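Local atomic coordinates of beta-galactosidase/beta-glucuronidase (Faecalibacterium prausnitzii L2-6, PDB entry 6MVF), a protein that binds flavin mononucleotide and, as a family 2 glycoside hydrolase of a human gut bacterium, probably hydrolyses beta-glucuronides. Residues N603-T608 with A621-K626; P579-A584 with D643-S648. All blocks are in the same frame, centred on the assembly; numbering follows the deposited sequence.

In the fold
Running from the N terminus, the chain leaves helix 566-575 and enters a small beta domain through strand 581-583. Contact 2 (579-584 with 643-648) closes the wide loop, bringing this first strand beside the start of the last one, strand 646-654. Nested inside that loop is contact 1 (603-608 with 621-626), which closes a short one around the hairpin of strands 606-611 and 614-620. Both contacts join the same two sheets, the three-stranded one of 581-583, 596-602 and 624-629 and the five-stranded one holding 606-611 and 646-654. Their centres lie about 10 Å apart, and Asn603 OD1 accepts a probable hydrogen bond from Met580 N.

Contact 1 (N603-T608 with A621-K626); sequences NQDTVT and AHRVFK
Asp605 and Ala621 bring the two backbones together where both are in loop or turn, their CA atoms 5.4 Å apart, and the strands that follow, 606-608 and 624-626, then lie farther apart, with Val607 and Phe625 facing each other at 7.5 Å between CA atoms. One backbone hydrogen bond closes the near end, from Ala621 N to Asp605 O at 3.0 Å. A CA-H...O contact runs the other way, Asp605 CA to Ala621 O.

Farther in, Val607 drops a methyl onto Phe625: CG2 stands 3.6 Å from the centroid of the phenyl ring, 6° off its normal, a CH-pi contact over the middle of the face. With CG1 anti to the backbone N (chi1 165°), CG2 is left beside that N, over the ring. At its edge the same ring meets two backbone carbonyls in its plane, Gln604 O 3.5 Å from CZ and Asp605 O 3.5 Å from CE2, so the slightly positive ring hydrogens face oxygen. A large flat hydrocarbon suits this buried place, filling the wider separation between the backbones at Val607.

Toward solvent the chemistry turns polar. The Arg623 chain leaves its backbone pointing away, then a turn about the CB-CG bond brings the guanidinium back to the loop. There NH1 makes a long salt bridge of 3.7 Å to Asp605 OD1, the carboxylate and guanidinium planes being 19° apart. Over one face of the guanidinium lies Asn603 CB. The amide of Asn603 is engaged elsewhere, with Asp578 O and Met580 N.

Phe625 belongs to the sheet of 596-602 and Val607 to that of 606-611, so this is face-to-face packing of two sheets in a beta-sandwich, pinned at one end by loops.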
loop_
_atom_site.group_PDB
_atom_site.type_symbol
_atom_site.label_atom_id
_atom_site.label_comp_id
_atom_site.label_asym_id
_atom_site.label_seq_id
_atom_site.Cartn_x
_atom_site.Cartn_y
_atom_site.Cartn_z
ATOM N N ASN A 603 19.355 -20.325 24.049
ATOM C CA ASN A 603 18.706 -21.605 23.825
ATOM C C ASN A 603 19.620 -22.600 23.113
ATOM O O ASN A 603 19.196 -23.712 22.804
ATOM C CB ASN A 603 17.363 -21.433 23.082
ATOM C CG ASN A 603 17.483 -20.679 21.788
ATOM O OD1 ASN A 603 18.570 -20.538 21.213
ATOM N ND2 ASN A 603 16.351 -20.196 21.305
ATOM N N GLN A 604 20.865 -22.230 22.865
ATOM C CA GLN A 604 21.912 -23.189 22.577
ATOM C C GLN A 604 22.483 -23.702 23.889
ATOM O O GLN A 604 22.286 -23.106 24.952
ATOM C CB GLN A 604 23.017 -22.542 21.749
ATOM C CG GLN A 604 22.495 -21.660 20.652
ATOM C CD GLN A 604 21.790 -22.432 19.551
ATOM O OE1 GLN A 604 22.373 -22.712 18.508
ATOM N NE2 GLN A 604 20.522 -22.750 19.766
ATOM N N ASP A 605 23.202 -24.816 23.818
ATOM C CA ASP A 605 23.726 -25.405 25.039
ATOM C C ASP A 605 25.212 -25.148 25.252
ATOM O O ASP A 605 25.734 -25.474 26.322
ATOM C CB ASP A 605 23.452 -26.906 25.055
ATOM C CG ASP A 605 21.976 -27.224 25.022
ATOM O OD1 ASP A 605 21.199 -26.508 25.712
ATOM O OD2 ASP A 605 21.601 -28.183 24.294
ATOM N N THR A 606 25.906 -24.559 24.288
ATOM C CA THR A 606 27.323 -24.292 24.444
ATOM C C THR A 606 27.595 -22.859 24.033
ATOM O O THR A 606 27.195 -22.436 22.945
ATOM C CB THR A 606 28.178 -25.257 23.636
ATOM O OG1 THR A 606 27.926 -26.596 24.097
ATOM C CG2 THR A 606 29.657 -24.929 23.832
ATOM N N VAL A 607 28.253 -22.121 24.928
ATOM C CA VAL A 607 28.566 -20.715 24.753
ATOM C C VAL A 607 30.055 -20.562 24.995
ATOM O O VAL A 607 30.590 -21.099 25.975
ATOM C CB VAL A 607 27.751 -19.818 25.714
ATOM C CG1 VAL A 607 28.340 -18.386 25.799
ATOM C CG2 VAL A 607 26.275 -19.781 25.304
ATOM N N THR A 608 30.729 -19.859 24.090
ATOM C CA THR A 608 32.108 -19.436 24.291
ATOM C C THR A 608 32.121 -17.927 24.416
ATOM O O THR A 608 31.570 -17.237 23.561
ATOM C CB THR A 608 33.019 -19.884 23.144
ATOM O OG1 THR A 608 33.254 -21.292 23.245
ATOM C CG2 THR A 608 34.351 -19.175 23.214
ATOM N N ALA A 621 25.765 -25.807 29.253
ATOM C CA ALA A 621 24.825 -25.584 30.337
ATOM C C ALA A 621 23.429 -25.493 29.744
ATOM O O ALA A 621 23.252 -25.412 28.529
ATOM C CB ALA A 621 25.171 -24.314 31.120
ATOM N N HIS A 622 22.441 -25.488 30.618
ATOM C CA HIS A 622 21.053 -25.360 30.203
ATOM C C HIS A 622 20.587 -23.918 30.426
ATOM O O HIS A 622 20.206 -23.544 31.537
ATOM C CB HIS A 622 20.200 -26.362 30.970
ATOM C CG HIS A 622 18.756 -26.351 30.578
ATOM N ND1 HIS A 622 18.313 -26.794 29.350
ATOM C CD2 HIS A 622 17.654 -25.942 31.249
ATOM C CE1 HIS A 622 16.999 -26.677 29.289
ATOM N NE2 HIS A 622 16.576 -26.155 30.425
ATOM N N ARG A 623 20.617 -23.109 29.355
ATOM C CA ARG A 623 19.982 -21.780 29.269
ATOM C C ARG A 623 20.783 -20.644 29.909
ATOM O O ARG A 623 20.973 -19.604 29.274
ATOM C CB ARG A 623 18.581 -21.797 29.875
ATOM C CG ARG A 623 17.666 -22.898 29.329
ATOM C CD ARG A 623 17.461 -22.757 27.841
ATOM N NE ARG A 623 16.605 -23.814 27.320
ATOM C CZ ARG A 623 16.932 -24.612 26.307
ATOM N NH1 ARG A 623 18.098 -24.476 25.694
ATOM N NH2 ARG A 623 16.086 -25.538 25.904
ATOM N N VAL A 624 21.251 -20.812 31.147
ATOM C CA VAL A 624 21.976 -19.775 31.870
ATOM C C VAL A 624 23.449 -20.155 31.946
ATOM O O VAL A 624 23.789 -21.276 32.331
ATOM C CB VAL A 624 21.383 -19.563 33.271
ATOM C CG1 VAL A 624 22.132 -18.491 34.011
ATOM C CG2 VAL A 624 19.904 -19.208 33.158
ATOM N N PHE A 625 24.319 -19.216 31.572
ATOM C CA PHE A 625 25.768 -19.383 31.560
ATOM C C PHE A 625 26.387 -18.228 32.338
ATOM O O PHE A 625 26.047 -17.069 32.093
ATOM C CB PHE A 625 26.317 -19.375 30.127
ATOM C CG PHE A 625 25.661 -20.368 29.211
ATOM C CD1 PHE A 625 24.423 -20.118 28.674
ATOM C CD2 PHE A 625 26.312 -21.549 28.861
ATOM C CE1 PHE A 625 23.824 -21.042 27.826
ATOM C CE2 PHE A 625 25.723 -22.467 28.020
ATOM C CZ PHE A 625 24.481 -22.217 27.502
ATOM N N LYS A 626 27.293 -18.522 33.269
ATOM C CA LYS A 626 27.955 -17.477 34.043
ATOM C C LYS A 626 29.466 -17.595 33.876
ATOM O O LYS A 626 30.035 -18.671 34.068
ATOM C CB LYS A 626 27.553 -17.559 35.519
ATOM C CG LYS A 626 26.044 -17.612 35.725
ATOM C CD LYS A 626 25.652 -17.867 37.190
ATOM C CE LYS A 626 24.228 -18.431 37.266
ATOM N NZ LYS A 626 23.397 -17.894 38.393
#

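Contact 2 (P579-A584 with D643-S648)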
loop_
_atom_site.group_PDB
_atom_site.type_symbol
_atom_site.label_atom_id
_atom_site.label_comp_id
_atom_site.label_asym_id
_atom_site.label_seq_id
_atom_site.Cartn_x
_atom_site.Cartn_y
_atom_site.Cartn_z
ATOM N N PRO A 579 17.138 -19.724 17.184
ATOM C CA PRO A 579 18.385 -19.657 17.963
ATOM C C PRO A 579 18.707 -18.232 18.387
ATOM O O PRO A 579 18.586 -17.291 17.603
ATOM C CB PRO A 579 19.439 -20.216 17.000
ATOM C CG PRO A 579 18.680 -21.141 16.120
ATOM C CD PRO A 579 17.268 -20.573 15.986
ATOM N N MET A 580 19.090 -18.072 19.656
ATOM C CA MET A 580 19.411 -16.758 20.191
ATOM C C MET A 580 20.509 -16.899 21.241
ATOM O O MET A 580 20.693 -17.959 21.849
ATOM C CB MET A 580 18.160 -16.054 20.768
ATOM C CG MET A 580 17.379 -16.844 21.847
ATOM S SD MET A 580 18.206 -16.851 23.465
ATOM C CE MET A 580 17.987 -15.169 24.055
ATOM N N VAL A 581 21.245 -15.812 21.436
ATOM C CA VAL A 581 22.263 -15.734 22.476
ATOM C C VAL A 581 22.344 -14.282 22.931
ATOM O O VAL A 581 22.439 -13.368 22.105
ATOM C CB VAL A 581 23.629 -16.278 21.999
ATOM C CG1 VAL A 581 24.217 -15.424 20.903
ATOM C CG2 VAL A 581 24.592 -16.381 23.174
ATOM N N HIS A 582 22.289 -14.074 24.251
ATOM C CA HIS A 582 22.130 -12.746 24.840
ATOM C C HIS A 582 23.044 -12.594 26.041
ATOM O O HIS A 582 22.969 -13.390 26.988
ATOM C CB HIS A 582 20.686 -12.490 25.265
ATOM C CG HIS A 582 20.461 -11.116 25.814
ATOM N ND1 HIS A 582 20.540 -10.828 27.162
ATOM C CD2 HIS A 582 20.159 -9.951 25.196
ATOM C CE1 HIS A 582 20.292 -9.546 27.351
ATOM N NE2 HIS A 582 20.052 -8.992 26.174
ATOM N N ILE A 583 23.896 -11.572 25.996
ATOM C CA ILE A 583 24.727 -11.196 27.130
ATOM C C ILE A 583 23.948 -10.223 28.008
ATOM O O ILE A 583 23.564 -9.131 27.564
ATOM C CB ILE A 583 26.064 -10.588 26.683
ATOM C CG1 ILE A 583 26.827 -11.566 25.775
ATOM C CG2 ILE A 583 26.893 -10.261 27.923
ATOM C CD1 ILE A 583 27.967 -10.941 25.009
ATOM N N ALA A 584 23.707 -10.631 29.253
ATOM C CA ALA A 584 22.999 -9.827 30.232
ATOM C C ALA A 584 23.895 -8.716 30.774
ATOM O O ALA A 584 25.128 -8.779 30.700
ATOM C CB ALA A 584 22.511 -10.705 31.379
ATOM N N ASP A 643 25.954 -21.185 18.754
ATOM C CA ASP A 643 26.265 -22.024 17.602
ATOM C C ASP A 643 26.269 -21.178 16.337
ATOM O O ASP A 643 27.337 -20.817 15.832
ATOM C CB ASP A 643 25.285 -23.190 17.503
ATOM C CG ASP A 643 25.595 -24.117 16.340
ATOM O OD1 ASP A 643 24.692 -24.874 15.911
ATOM O OD2 ASP A 643 26.744 -24.072 15.844
ATOM N N THR A 644 25.092 -20.837 15.825
ATOM C CA THR A 644 24.983 -20.001 14.638
ATOM C C THR A 644 24.710 -18.540 14.963
ATOM O O THR A 644 24.475 -17.749 14.045
ATOM C CB THR A 644 23.875 -20.527 13.721
ATOM O OG1 THR A 644 22.670 -20.718 14.487
ATOM C CG2 THR A 644 24.307 -21.839 13.071
ATOM N N VAL A 645 24.698 -18.166 16.236
ATOM C CA VAL A 645 24.351 -16.812 16.636
ATOM C C VAL A 645 25.465 -16.276 17.515
ATOM O O VAL A 645 26.188 -17.036 18.167
ATOM C CB VAL A 645 22.996 -16.755 17.370
ATOM C CG1 VAL A 645 21.889 -16.952 16.382
ATOM C CG2 VAL A 645 22.931 -17.824 18.453
ATOM N N LYS A 646 25.618 -14.958 17.514
ATOM C CA LYS A 646 26.629 -14.292 18.311
ATOM C C LYS A 646 26.009 -13.069 18.963
ATOM O O LYS A 646 24.991 -12.541 18.505
ATOM C CB LYS A 646 27.847 -13.892 17.471
ATOM C CG LYS A 646 28.580 -15.078 16.903
ATOM C CD LYS A 646 29.716 -14.668 15.984
ATOM C CE LYS A 646 30.383 -15.917 15.439
ATOM N NZ LYS A 646 31.221 -15.668 14.258
ATOM N N ASP A 647 26.619 -12.640 20.067
ATOM C CA ASP A 647 26.235 -11.391 20.700
ATOM C C ASP A 647 27.490 -10.633 21.104
ATOM O O ASP A 647 28.543 -11.231 21.321
ATOM C CB ASP A 647 25.328 -11.614 21.916
ATOM C CG ASP A 647 24.637 -10.321 22.372
ATOM O OD1 ASP A 647 24.568 -9.338 21.568
ATOM O OD2 ASP A 647 24.177 -10.292 23.536
ATOM N N SER A 648 27.367 -9.309 21.196
ATOM C CA SER A 648 28.507 -8.449 21.479
ATOM C C SER A 648 28.045 -7.202 22.221
ATOM O O SER A 648 27.098 -6.530 21.799
ATOM C CB SER A 648 29.241 -8.050 20.188
ATOM O OG SER A 648 30.067 -6.907 20.396
HETATM O O HOH W 1 22.894 -8.028 24.966
#
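Asp647 packs against strand 581-583 at the tight end of this contact. The strands 581-583 and 646-648 run nearly parallel, 17° between their directions and 6.1 Å between axes, yet they belong to different sheets, and a carboxylate supplies the link. With CG anti to the backbone N (chi1 -166°), Asp647 directs OD2 to Ile583 N, which donates across 2.8 Å at an almost straight 172° to the anti lone pair. Water 1 lies within hydrogen-bonding distance of OD2 and Ile583 O, while OD1 takes a weak bond from Ser648 N. Branched aliphatic residues complete this buried part: Val581 CG1 meets Val645 CG2 at 3.7 Å, and Ile583 CD1 lies 3.7 Å from Asp647 O.

The other end is looser and faces solvent. Pro579 CB approaches Val645 CG1 and Thr644 OG1, each at 4.1 Å, where two loop segments meet and an exposed proline and threonine need no close fit. Between the ends, Lys646 has its CB directed away from strand 581-583, its long chain reaching a salt bridge with Asp242 of the second subunit.

An alanine in place of Asp647 would probably leave Ile583 N without its acceptor and take from water 1 one of its partners. The chemistry implies a buried carboxylate, probably stabilised as an anion by the N-H of Ile583, with a water close by, tying two sheets beside a subunit interface.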